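Local coordinates for protein cytosol aminopeptidase (Staphylococcus aureus subsp. aureus, PDB 3KZW) that probably removes N-terminal amino acids, leucine among them, from peptides as a metal-dependent hexameric aminopeptidase of the leucyl aminopeptidase family, at residues D419-S424 against E429-L434; S107-L112 against A492-P497; P261-I266 against V376-Q381; E367-L372 against A462-S467. All blocks are in the same frame, centred on the assembly; numbering follows the deposited sequence.

Contact 1 (D419-S424 against E429-L434)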
loop_
_atom_site.group_PDB
_atom_site.type_symbol
_atom_site.label_atom_id
_atom_site.label_comp_id
_atom_site.label_asym_id
_atom_site.label_seq_id
_atom_site.Cartn_x
_atom_site.Cartn_y
_atom_site.Cartn_z
ATOM N N ASP A 419 6.984 42.780 3.658
ATOM C CA ASP A 419 5.958 43.563 4.340
ATOM C C ASP A 419 4.787 42.684 4.747
ATOM O O ASP A 419 4.264 42.813 5.853
ATOM C CB ASP A 419 5.470 44.711 3.454
ATOM C CG ASP A 419 6.564 45.707 3.137
ATOM O OD1 ASP A 419 7.510 45.837 3.947
ATOM O OD2 ASP A 419 6.479 46.362 2.076
ATOM N N ILE A 420 4.390 41.786 3.847
ATOM C CA ILE A 420 3.270 40.883 4.091
ATOM C C ILE A 420 3.598 39.858 5.181
ATOM O O ILE A 420 2.752 39.561 6.033
ATOM C CB ILE A 420 2.791 40.209 2.781
ATOM C CG1 ILE A 420 2.054 41.236 1.915
ATOM C CG2 ILE A 420 1.881 39.010 3.066
ATOM C CD1 ILE A 420 1.868 40.814 0.483
ATOM N N LEU A 421 4.827 39.342 5.164
ATOM C CA LEU A 421 5.289 38.423 6.205
ATOM C C LEU A 421 5.293 39.091 7.580
ATOM O O LEU A 421 5.045 38.436 8.591
ATOM C CB LEU A 421 6.679 37.869 5.876
ATOM C CG LEU A 421 6.847 36.943 4.666
ATOM C CD1 LEU A 421 8.319 36.661 4.424
ATOM C CD2 LEU A 421 6.072 35.640 4.823
ATOM N N GLN A 422 5.570 40.393 7.608
ATOM C CA GLN A 422 5.500 41.177 8.842
ATOM C C GLN A 422 4.064 41.396 9.300
ATOM O O GLN A 422 3.739 41.168 10.466
ATOM C CB GLN A 422 6.206 42.528 8.676
ATOM C CG GLN A 422 7.570 42.605 9.344
ATOM C CD GLN A 422 7.480 42.557 10.863
ATOM O OE1 GLN A 422 6.663 43.253 11.471
ATOM N NE2 GLN A 422 8.322 41.730 11.482
ATOM N N ILE A 423 3.216 41.838 8.372
ATOM C CA ILE A 423 1.812 42.130 8.653
ATOM C C ILE A 423 1.088 40.889 9.174
ATOM O O ILE A 423 0.350 40.966 10.156
ATOM C CB ILE A 423 1.095 42.704 7.400
ATOM C CG1 ILE A 423 1.508 44.160 7.169
ATOM C CG2 ILE A 423 -0.425 42.592 7.531
ATOM C CD1 ILE A 423 1.294 44.653 5.748
ATOM N N SER A 424 1.324 39.751 8.524
ATOM C CA SER A 424 0.670 38.493 8.887
ATOM C C SER A 424 0.998 38.057 10.311
ATOM O O SER A 424 0.122 37.591 11.033
ATOM C CB SER A 424 1.027 37.389 7.896
ATOM O OG SER A 424 2.377 36.992 8.040
ATOM N N GLU A 429 -1.729 35.369 11.765
ATOM C CA GLU A 429 -1.773 34.477 10.609
ATOM C C GLU A 429 -0.363 34.030 10.229
ATOM O O GLU A 429 0.462 34.832 9.799
ATOM C CB GLU A 429 -2.483 35.132 9.417
ATOM C CG GLU A 429 -3.995 35.265 9.597
ATOM C CD GLU A 429 -4.745 35.519 8.293
ATOM O OE1 GLU A 429 -4.383 36.458 7.546
ATOM O OE2 GLU A 429 -5.717 34.784 8.027
ATOM N N MET A 430 -0.092 32.742 10.406
ATOM C CA MET A 430 1.230 32.194 10.136
ATOM C C MET A 430 1.479 31.986 8.643
ATOM O O MET A 430 0.868 31.127 8.006
ATOM C CB MET A 430 1.450 30.902 10.924
ATOM C CG MET A 430 1.647 31.133 12.410
ATOM S SD MET A 430 2.083 29.632 13.298
ATOM C CE MET A 430 0.506 28.774 13.363
ATOM N N VAL A 431 2.373 32.804 8.093
ATOM C CA VAL A 431 2.781 32.717 6.692
ATOM C C VAL A 431 4.306 32.718 6.643
ATOM O O VAL A 431 4.949 33.555 7.274
ATOM C CB VAL A 431 2.231 33.901 5.851
ATOM C CG1 VAL A 431 2.509 33.682 4.372
ATOM C CG2 VAL A 431 0.732 34.092 6.075
ATOM N N PHE A 432 4.882 31.773 5.907
ATOM C CA PHE A 432 6.337 31.673 5.800
ATOM C C PHE A 432 6.811 31.439 4.369
ATOM O O PHE A 432 6.106 30.832 3.559
ATOM C CB PHE A 432 6.882 30.604 6.752
ATOM C CG PHE A 432 6.709 30.949 8.202
ATOM C CD1 PHE A 432 7.628 31.765 8.850
ATOM C CD2 PHE A 432 5.615 30.475 8.918
ATOM C CE1 PHE A 432 7.468 32.099 10.191
ATOM C CE2 PHE A 432 5.443 30.802 10.262
ATOM C CZ PHE A 432 6.375 31.615 10.897
ATOM N N GLU A 433 8.009 31.935 4.067
ATOM C CA GLU A 433 8.548 31.877 2.715
ATOM C C GLU A 433 9.187 30.530 2.388
ATOM O O GLU A 433 9.884 29.937 3.215
ATOM C CB GLU A 433 9.557 33.008 2.482
ATOM C CG GLU A 433 9.957 33.193 1.014
ATOM C CD GLU A 433 11.077 34.207 0.798
ATOM O OE1 GLU A 433 11.521 34.849 1.780
ATOM O OE2 GLU A 433 11.512 34.357 -0.367
ATOM N N LEU A 434 8.922 30.058 1.175
ATOM C CA LEU A 434 9.670 28.964 0.566
ATOM C C LEU A 434 10.271 29.474 -0.747
ATOM O O LEU A 434 9.703 30.367 -1.378
ATOM C CB LEU A 434 8.762 27.756 0.327
ATOM C CG LEU A 434 8.166 27.034 1.540
ATOM C CD1 LEU A 434 7.249 25.920 1.083
ATOM C CD2 LEU A 434 9.249 26.483 2.448
HETATM O O HOH W 1 3.502 34.675 10.368
#
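Val431, on a short strand, turns its side chain toward Leu421 and Ser424 of the helix that precedes it. Its CB lies 3.8 Å from Ser424 OG, and the two methyls beyond share the helix surface between them. CG1, anti to the backbone N (chi1 -172°), meets Leu421 CD2 at 4.1 Å. CG2 instead packs on Ser424 CB at 3.8 Å, so the branch fits against both residues. Leu421 CD2 also rests on the strand backbone, 3.4 Å from Val431 O, while its sister methyl CD1 brushes Glu433 CB.

Polar links fasten the end near Ser424 and Glu429. Glu429 N donates to Ser424 O at 3.0 Å with an N-H...O angle of 160°, which ties the last turns of the helix to the start of the outgoing chain. Water 1 accepts from Val431 N at 3.2 Å and has a weak, longer link to Ser424 OG, thus spanning helix and strand. The carboxylate of Glu429 is buried but gripped at both oxygens, OE1 by Thr507 OG1 and OE2 by Met504 N. That site lies at the start of helix 505-512, where the helix dipole would probably favour its negative charge.

Helix 414-426 and strand 431-433 run nearly antiparallel (151°), as the second and third elements of a beta-alpha-beta unit whose first strand, 406-411, pairs in parallel with 431-433. Helix 505-512 covers Ile420, Ser424 and Glu429, while Phe432 and, just beyond it, Leu434 pack on Pro435 and Leu434 of the second subunit.

Contact 2 (S107-L112 against A492-P497)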
loop_
_atom_site.group_PDB
_atom_site.type_symbol
_atom_site.label_atom_id
_atom_site.label_comp_id
_atom_site.label_asym_id
_atom_site.label_seq_id
_atom_site.Cartn_x
_atom_site.Cartn_y
_atom_site.Cartn_z
ATOM N N SER A 107 -1.079 40.030 23.788
ATOM C CA SER A 107 -0.898 40.054 22.339
ATOM C C SER A 107 -2.221 40.254 21.603
ATOM O O SER A 107 -3.291 40.246 22.219
ATOM C CB SER A 107 -0.232 38.757 21.873
ATOM O OG SER A 107 -1.022 37.626 22.211
ATOM N N TYR A 108 -2.139 40.437 20.285
ATOM C CA TYR A 108 -3.323 40.541 19.433
ATOM C C TYR A 108 -4.086 39.215 19.384
ATOM O O TYR A 108 -5.317 39.200 19.304
ATOM C CB TYR A 108 -2.937 40.996 18.022
ATOM C CG TYR A 108 -4.103 41.124 17.062
ATOM C CD1 TYR A 108 -4.979 42.205 17.137
ATOM C CD2 TYR A 108 -4.323 40.165 16.072
ATOM C CE1 TYR A 108 -6.052 42.327 16.257
ATOM C CE2 TYR A 108 -5.393 40.275 15.185
ATOM C CZ TYR A 108 -6.252 41.358 15.284
ATOM O OH TYR A 108 -7.309 41.469 14.405
ATOM N N GLN A 109 -3.345 38.109 19.432
ATOM C CA GLN A 109 -3.932 36.771 19.515
ATOM C C GLN A 109 -4.786 36.636 20.778
ATOM O O GLN A 109 -5.897 36.107 20.726
ATOM C CB GLN A 109 -2.837 35.701 19.492
ATOM C CG GLN A 109 -3.352 34.268 19.419
ATOM C CD GLN A 109 -2.252 33.239 19.618
ATOM O OE1 GLN A 109 -1.908 32.497 18.697
ATOM N NE2 GLN A 109 -1.690 33.196 20.824
ATOM N N ASP A 110 -4.258 37.125 21.900
ATOM C CA ASP A 110 -4.985 37.144 23.170
ATOM C C ASP A 110 -6.312 37.887 23.038
ATOM O O ASP A 110 -7.337 37.408 23.518
ATOM C CB ASP A 110 -4.133 37.764 24.285
ATOM C CG ASP A 110 -2.943 36.891 24.685
ATOM O OD1 ASP A 110 -3.027 35.650 24.556
ATOM O OD2 ASP A 110 -1.921 37.453 25.141
ATOM N N MET A 111 -6.289 39.043 22.371
ATOM C CA MET A 111 -7.495 39.846 22.133
ATOM C C MET A 111 -8.539 39.075 21.323
ATOM O O MET A 111 -9.733 39.152 21.614
ATOM C CB MET A 111 -7.157 41.166 21.426
ATOM C CG MET A 111 -6.356 42.170 22.250
ATOM S SD MET A 111 -5.819 43.588 21.246
ATOM C CE MET A 111 -4.471 44.276 22.234
ATOM N N LEU A 112 -8.083 38.332 20.314
ATOM C CA LEU A 112 -8.966 37.483 19.506
ATOM C C LEU A 112 -9.566 36.347 20.334
ATOM O O LEU A 112 -10.729 35.985 20.158
ATOM C CB LEU A 112 -8.224 36.917 18.293
ATOM C CG LEU A 112 -7.770 37.870 17.186
ATOM C CD1 LEU A 112 -6.974 37.110 16.143
ATOM C CD2 LEU A 112 -8.945 38.589 16.536
ATOM N N ALA A 492 -12.551 23.308 16.211
ATOM C CA ALA A 492 -13.207 24.559 16.594
ATOM C C ALA A 492 -12.311 25.358 17.543
ATOM O O ALA A 492 -11.555 24.780 18.329
ATOM C CB ALA A 492 -14.560 24.280 17.236
ATOM N N SER A 493 -12.393 26.683 17.458
ATOM C CA SER A 493 -11.573 27.566 18.285
ATOM C C SER A 493 -12.244 28.922 18.493
ATOM O O SER A 493 -13.411 29.109 18.138
ATOM C CB SER A 493 -10.188 27.759 17.652
ATOM O OG SER A 493 -10.278 28.467 16.430
ATOM N N TYR A 494 -11.489 29.860 19.065
ATOM C CA TYR A 494 -11.942 31.236 19.264
ATOM C C TYR A 494 -12.209 31.968 17.944
ATOM O O TYR A 494 -12.830 33.030 17.932
ATOM C CB TYR A 494 -10.930 32.019 20.116
ATOM C CG TYR A 494 -9.500 31.973 19.605
ATOM C CD1 TYR A 494 -9.089 32.780 18.542
ATOM C CD2 TYR A 494 -8.556 31.132 20.192
ATOM C CE1 TYR A 494 -7.786 32.741 18.069
ATOM C CE2 TYR A 494 -7.245 31.088 19.729
ATOM C CZ TYR A 494 -6.868 31.896 18.667
ATOM O OH TYR A 494 -5.574 31.864 18.196
ATOM N N ASN A 495 -11.732 31.396 16.839
ATOM C CA ASN A 495 -11.924 31.976 15.511
ATOM C C ASN A 495 -13.138 31.433 14.764
ATOM O O ASN A 495 -13.428 31.868 13.650
ATOM C CB ASN A 495 -10.659 31.812 14.662
ATOM C CG ASN A 495 -9.636 32.905 14.918
ATOM O OD1 ASN A 495 -9.943 33.945 15.508
ATOM N ND2 ASN A 495 -8.412 32.678 14.465
ATOM N N GLY A 496 -13.845 30.490 15.381
ATOM C CA GLY A 496 -15.044 29.907 14.785
ATOM C C GLY A 496 -15.014 28.390 14.728
ATOM O O GLY A 496 -14.081 27.766 15.241
ATOM N N PRO A 497 -16.035 27.784 14.089
ATOM C CA PRO A 497 -16.165 26.329 14.017
ATOM C C PRO A 497 -15.236 25.688 12.982
ATOM O O PRO A 497 -14.490 26.394 12.298
ATOM C CB PRO A 497 -17.629 26.137 13.614
ATOM C CG PRO A 497 -17.958 27.341 12.823
ATOM C CD PRO A 497 -17.128 28.468 13.373
#
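Tyr494 reaches from a loop to the first turns of helix 108-124, and van der Waals contacts of its side chain make up most of the meeting. Ring atom CE1 lies 4.2 Å from Leu112 CB, and CD1 comes to 3.9 Å from Leu112 O. Farther out, Tyr494 OH touches the aliphatic Gln109 CG at 3.5 Å; the two side chains cross at about a right angle. Both reach outward for this: Gln109 is extended, CG anti to its backbone N, whereas Tyr494 sets CG between its own N and carbonyl carbon (chi1 53°). Leu112 CD1 adds a marginal contact with Asn495 OD1.

The helix comes from the N-terminal domain and the loop from the catalytic domain, so the contact belongs to the interface between the two domains of the subunit. Each side is shaped by local hydrogen bonds. Ser107 and Asp110 form a capping box at the helix start, with Asp110 N donating to Ser107 OG at 3.3 Å and Ser107 N to Asp110 OD2 at 3.0 Å. The loop makes a type I turn from Ser493 to Gly496, and Asn495 N donates to Ser493 OG in an ST turn.

No direct hydrogen bond spans the two segments. Gln154 provides a polar bridge, its NE2 bonding to both Leu112 O and Asn495 OD1, and Tyr494 OH has a weak bond to Asp428 OD2.

Contact 3 (P261-I266 against V376-Q381)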
loop_
_atom_site.group_PDB
_atom_site.type_symbol
_atom_site.label_atom_id
_atom_site.label_comp_id
_atom_site.label_asym_id
_atom_site.label_seq_id
_atom_site.Cartn_x
_atom_site.Cartn_y
_atom_site.Cartn_z
ATOM N N PRO A 261 -16.442 25.206 -17.077
ATOM C CA PRO A 261 -15.688 26.253 -16.380
ATOM C C PRO A 261 -16.162 27.683 -16.660
ATOM O O PRO A 261 -16.871 27.930 -17.639
ATOM C CB PRO A 261 -14.255 26.061 -16.897
ATOM C CG PRO A 261 -14.400 25.334 -18.175
ATOM C CD PRO A 261 -15.564 24.425 -17.970
ATOM N N ARG A 262 -15.767 28.604 -15.783
ATOM C CA ARG A 262 -16.070 30.026 -15.923
ATOM C C ARG A 262 -14.843 30.842 -15.537
ATOM O O ARG A 262 -14.027 30.398 -14.718
ATOM C CB ARG A 262 -17.243 30.429 -15.020
ATOM C CG ARG A 262 -18.589 29.793 -15.350
ATOM C CD ARG A 262 -19.206 30.394 -16.599
ATOM N NE ARG A 262 -20.579 29.937 -16.803
ATOM C CZ ARG A 262 -20.921 28.834 -17.464
ATOM N NH1 ARG A 262 -19.994 28.049 -17.995
ATOM N NH2 ARG A 262 -22.197 28.512 -17.593
ATOM N N LEU A 263 -14.708 32.025 -16.134
ATOM C CA LEU A 263 -13.724 33.002 -15.676
ATOM C C LEU A 263 -14.444 34.251 -15.191
ATOM O O LEU A 263 -15.207 34.866 -15.938
ATOM C CB LEU A 263 -12.719 33.359 -16.774
ATOM C CG LEU A 263 -11.527 34.197 -16.293
ATOM C CD1 LEU A 263 -10.366 33.310 -15.875
ATOM C CD2 LEU A 263 -11.085 35.168 -17.363
ATOM N N VAL A 264 -14.197 34.613 -13.934
ATOM C CA VAL A 264 -14.850 35.762 -13.315
ATOM C C VAL A 264 -13.848 36.896 -13.116
ATOM O O VAL A 264 -12.817 36.717 -12.463
ATOM C CB VAL A 264 -15.514 35.386 -11.964
ATOM C CG1 VAL A 264 -16.282 36.567 -11.389
ATOM C CG2 VAL A 264 -16.438 34.193 -12.136
ATOM N N THR A 265 -14.154 38.053 -13.698
ATOM C CA THR A 265 -13.338 39.253 -13.528
ATOM C C THR A 265 -14.070 40.235 -12.619
ATOM O O THR A 265 -15.225 40.586 -12.869
ATOM C CB THR A 265 -13.007 39.927 -14.882
ATOM O OG1 THR A 265 -12.541 38.941 -15.810
ATOM C CG2 THR A 265 -11.935 40.987 -14.712
ATOM N N ILE A 266 -13.391 40.657 -11.557
ATOM C CA ILE A 266 -13.954 41.578 -10.574
ATOM C C ILE A 266 -13.093 42.834 -10.504
ATOM O O ILE A 266 -11.917 42.762 -10.156
ATOM C CB ILE A 266 -14.026 40.922 -9.172
ATOM C CG1 ILE A 266 -14.851 39.633 -9.214
ATOM C CG2 ILE A 266 -14.608 41.888 -8.149
ATOM C CD1 ILE A 266 -14.644 38.727 -8.014
ATOM N N VAL A 376 -3.427 34.024 -14.328
ATOM C CA VAL A 376 -2.306 34.932 -14.074
ATOM C C VAL A 376 -1.917 35.684 -15.347
ATOM O O VAL A 376 -1.714 36.902 -15.315
ATOM C CB VAL A 376 -1.079 34.197 -13.453
ATOM C CG1 VAL A 376 0.183 35.040 -13.556
ATOM C CG2 VAL A 376 -1.350 33.844 -11.998
ATOM N N PHE A 377 -1.834 34.961 -16.463
ATOM C CA PHE A 377 -1.514 35.572 -17.751
ATOM C C PHE A 377 -2.567 36.601 -18.153
ATOM O O PHE A 377 -2.234 37.674 -18.660
ATOM C CB PHE A 377 -1.345 34.513 -18.847
ATOM C CG PHE A 377 -0.784 35.057 -20.130
ATOM C CD1 PHE A 377 0.587 35.256 -20.279
ATOM C CD2 PHE A 377 -1.625 35.385 -21.189
ATOM C CE1 PHE A 377 1.114 35.772 -21.465
ATOM C CE2 PHE A 377 -1.107 35.904 -22.381
ATOM C CZ PHE A 377 0.264 36.095 -22.517
ATOM N N TYR A 378 -3.835 36.268 -17.917
ATOM C CA TYR A 378 -4.941 37.186 -18.177
ATOM C C TYR A 378 -4.889 38.411 -17.265
ATOM O O TYR A 378 -5.156 39.527 -17.706
ATOM C CB TYR A 378 -6.286 36.466 -18.036
ATOM C CG TYR A 378 -7.492 37.365 -18.205
ATOM C CD1 TYR A 378 -7.877 37.818 -19.469
ATOM C CD2 TYR A 378 -8.251 37.758 -17.105
ATOM C CE1 TYR A 378 -8.984 38.645 -19.630
ATOM C CE2 TYR A 378 -9.361 38.585 -17.254
ATOM C CZ TYR A 378 -9.720 39.023 -18.519
ATOM O OH TYR A 378 -10.815 39.836 -18.672
ATOM N N ALA A 379 -4.542 38.200 -15.998
ATOM C CA ALA A 379 -4.437 39.293 -15.032
ATOM C C ALA A 379 -3.343 40.293 -15.416
ATOM O O ALA A 379 -3.488 41.498 -15.195
ATOM C CB ALA A 379 -4.192 38.745 -13.635
ATOM N N ASN A 380 -2.263 39.780 -16.004
ATOM C CA ASN A 380 -1.110 40.590 -16.383
ATOM C C ASN A 380 -1.387 41.531 -17.561
ATOM O O ASN A 380 -0.662 42.506 -17.770
ATOM C CB ASN A 380 0.089 39.687 -16.685
ATOM C CG ASN A 380 1.420 40.356 -16.390
ATOM O OD1 ASN A 380 1.511 41.253 -15.549
ATOM N ND2 ASN A 380 2.466 39.913 -17.074
ATOM N N GLN A 381 -2.442 41.233 -18.319
ATOM C CA GLN A 381 -2.897 42.083 -19.422
ATOM C C GLN A 381 -3.344 43.452 -18.909
ATOM O O GLN A 381 -3.237 44.454 -19.617
ATOM C CB GLN A 381 -4.061 41.426 -20.166
ATOM C CG GLN A 381 -3.841 39.973 -20.558
ATOM C CD GLN A 381 -3.289 39.813 -21.955
ATOM O OE1 GLN A 381 -2.272 40.417 -22.314
ATOM N NE2 GLN A 381 -3.957 38.986 -22.759
#
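Helix 368-380 packs on one face of the mixed sheet in the catalytic domain, and Tyr378 of that helix bears on Leu263 and Thr265 of strand 262-269. The tyrosine does most of the reaching: CG is anti to the backbone N (chi1 176°), and the ring extends from the helix to a strand whose backbone stays well back, the nearest CA atoms, Thr265 CA and Ala379 CA, being 9.0 Å apart. Leu263 CD2 sits over the ring face, displaced toward the CD2-CE2 side of the rim, at 4.0 Å from the centroid and 21° off the ring normal. This is a CH-pi contact, with CD2 3.8 Å from Tyr378 CE2. Two residues along the strand, Thr265 OG1 meets the phenol end obliquely. At 3.5 Å from Tyr378 OH it makes a weak hydrogen bond in which either hydroxyl could donate; the firmer partner of the tyrosine hydroxyl is Tyr382 OH, and Lys237 NZ adds another weak bond.

Strand 262-269 runs antiparallel between strands 233-237 and 328-338, and Val332 of the latter also touches both Leu263 and Tyr378. The alternate residues Val264 and Ile266 turn to helix 216-226, so the strand is sandwiched between two helices.

Contact 4 (E367-L372 against A462-S467)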
loop_
_atom_site.group_PDB
_atom_site.type_symbol
_atom_site.label_atom_id
_atom_site.label_comp_id
_atom_site.label_asym_id
_atom_site.label_seq_id
_atom_site.Cartn_x
_atom_site.Cartn_y
_atom_site.Cartn_z
ATOM N N GLU A 367 -4.166 20.177 -11.082
ATOM C CA GLU A 367 -5.077 20.989 -11.893
ATOM C C GLU A 367 -5.032 22.476 -11.525
ATOM O O GLU A 367 -5.302 23.338 -12.366
ATOM C CB GLU A 367 -6.514 20.442 -11.803
ATOM C CG GLU A 367 -7.348 20.897 -10.590
ATOM C CD GLU A 367 -6.846 20.371 -9.242
ATOM O OE1 GLU A 367 -6.297 19.249 -9.175
ATOM O OE2 GLU A 367 -7.026 21.084 -8.230
ATOM N N GLY A 368 -4.681 22.761 -10.273
ATOM C CA GLY A 368 -4.691 24.121 -9.749
ATOM C C GLY A 368 -3.732 25.042 -10.470
ATOM O O GLY A 368 -4.109 26.139 -10.880
ATOM N N ARG A 369 -2.492 24.591 -10.629
ATOM C CA ARG A 369 -1.461 25.371 -11.313
ATOM C C ARG A 369 -1.817 25.657 -12.775
ATOM O O ARG A 369 -1.378 26.657 -13.343
ATOM C CB ARG A 369 -0.095 24.680 -11.206
ATOM C CG ARG A 369 -0.008 23.311 -11.877
ATOM C CD ARG A 369 1.175 22.511 -11.363
ATOM N NE ARG A 369 0.914 21.925 -10.048
ATOM C CZ ARG A 369 1.750 21.119 -9.398
ATOM N NH1 ARG A 369 2.920 20.788 -9.929
ATOM N NH2 ARG A 369 1.415 20.640 -8.209
ATOM N N LEU A 370 -2.622 24.778 -13.370
ATOM C CA LEU A 370 -3.059 24.937 -14.756
ATOM C C LEU A 370 -4.057 26.081 -14.910
ATOM O O LEU A 370 -3.887 26.935 -15.781
ATOM C CB LEU A 370 -3.651 23.633 -15.300
ATOM C CG LEU A 370 -2.710 22.432 -15.461
ATOM C CD1 LEU A 370 -3.508 21.170 -15.731
ATOM C CD2 LEU A 370 -1.671 22.658 -16.559
ATOM N N VAL A 371 -5.085 26.103 -14.063
ATOM C CA VAL A 371 -6.095 27.160 -14.129
ATOM C C VAL A 371 -5.543 28.513 -13.675
ATOM O O VAL A 371 -5.958 29.556 -14.183
ATOM C CB VAL A 371 -7.407 26.804 -13.367
ATOM C CG1 VAL A 371 -8.018 25.523 -13.922
ATOM C CG2 VAL A 371 -7.185 26.696 -11.860
ATOM N N LEU A 372 -4.600 28.487 -12.732
ATOM C CA LEU A 372 -3.935 29.698 -12.262
ATOM C C LEU A 372 -3.070 30.301 -13.358
ATOM O O LEU A 372 -3.008 31.520 -13.501
ATOM C CB LEU A 372 -3.083 29.414 -11.022
ATOM C CG LEU A 372 -3.791 29.216 -9.678
ATOM C CD1 LEU A 372 -2.846 28.572 -8.681
ATOM C CD2 LEU A 372 -4.347 30.530 -9.127
ATOM N N ALA A 462 6.038 21.574 -3.955
ATOM C CA ALA A 462 5.442 22.878 -3.673
ATOM C C ALA A 462 6.218 23.993 -4.369
ATOM O O ALA A 462 5.626 24.954 -4.863
ATOM C CB ALA A 462 5.371 23.126 -2.171
ATOM N N LEU A 463 7.541 23.847 -4.417
ATOM C CA LEU A 463 8.406 24.820 -5.081
ATOM C C LEU A 463 8.205 24.767 -6.597
ATOM O O LEU A 463 8.189 25.803 -7.266
ATOM C CB LEU A 463 9.883 24.582 -4.731
ATOM C CG LEU A 463 10.336 24.225 -3.311
ATOM C CD1 LEU A 463 11.846 24.118 -3.287
ATOM C CD2 LEU A 463 9.860 25.225 -2.265
ATOM N N PHE A 464 8.046 23.552 -7.122
ATOM C CA PHE A 464 7.763 23.336 -8.539
ATOM C C PHE A 464 6.456 24.013 -8.955
ATOM O O PHE A 464 6.419 24.743 -9.947
ATOM C CB PHE A 464 7.699 21.836 -8.850
ATOM C CG PHE A 464 7.483 21.522 -10.307
ATOM C CD1 PHE A 464 6.206 21.523 -10.852
ATOM C CD2 PHE A 464 8.559 21.224 -11.132
ATOM C CE1 PHE A 464 6.004 21.240 -12.195
ATOM C CE2 PHE A 464 8.364 20.933 -12.477
ATOM C CZ PHE A 464 7.085 20.945 -13.009
ATOM N N ALA A 465 5.389 23.762 -8.196
ATOM C CA ALA A 465 4.082 24.356 -8.461
ATOM C C ALA A 465 4.146 25.885 -8.498
ATOM O O ALA A 465 3.558 26.519 -9.378
ATOM C CB ALA A 465 3.076 23.890 -7.430
ATOM N N ALA A 466 4.873 26.463 -7.543
ATOM C CA ALA A 466 5.048 27.910 -7.455
ATOM C C ALA A 466 5.786 28.451 -8.678
ATOM O O ALA A 466 5.406 29.482 -9.236
ATOM C CB ALA A 466 5.791 28.271 -6.182
ATOM N N SER A 467 6.833 27.738 -9.085
ATOM C CA SER A 467 7.607 28.083 -10.273
ATOM C C SER A 467 6.737 28.053 -11.525
ATOM O O SER A 467 6.867 28.909 -12.399
ATOM C CB SER A 467 8.783 27.119 -10.438
ATOM O OG SER A 467 9.559 27.447 -11.578
#
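Arg369 lays its guanidinium over the methyl of Ala465 where helices 368-380 and 461-470 of the catalytic domain pack together. Glu367 to Leu370 form the end of the NTDAEGRL signature of this aminopeptidase family, which in relatives lies at the two-metal active site.

The close-fitting part is this flat group on the small residue. Ala465 CB stands over the centre of one guanidinium face, 3.6 Å from Arg369 CZ, with NE and NH2 only slightly farther. The small alanine lets the backbones come near, CA to CA 6.3 Å between Arg369 and Ala465. A bend at chi3 (78°) turns the end of the arginine so that its plane, and not its edge, faces the methyl.

Toward Phe464 the contact is slighter, an edge and not a face, though this flank too is buried, as all three touching residues lie inside the protein. No hydrogen bond crosses between the two segments, and the arginine finds a weak one elsewhere, from NH1 to Asn454 O. The phenyl ring is approached near its own plane, the guanidinium and ring planes standing 44° apart, with Arg369 NH1 3.5 Å from Phe464 CD1.

Overall arrangement
From the N terminus, contact 2 opens first, at 107-112, and closes last, at 492-497; its long loop encloses the other three and joins the N-terminal to the catalytic domain. Contact 3 opens on strand 262-269. Before it closes at 376-381, contact 4 has opened at 367-372, so these two cross while sharing helix 368-380, which thereby meets both the sheet and helix 461-470. Contact 1, a short local closure within a beta-alpha-beta unit, falls between the halves of contact 4 and touches it: Leu434 CB lies 3.8 Å from Leu463 CD2. Contacts 1 and 3 reach the same sheet, their centres about 25 Å apart.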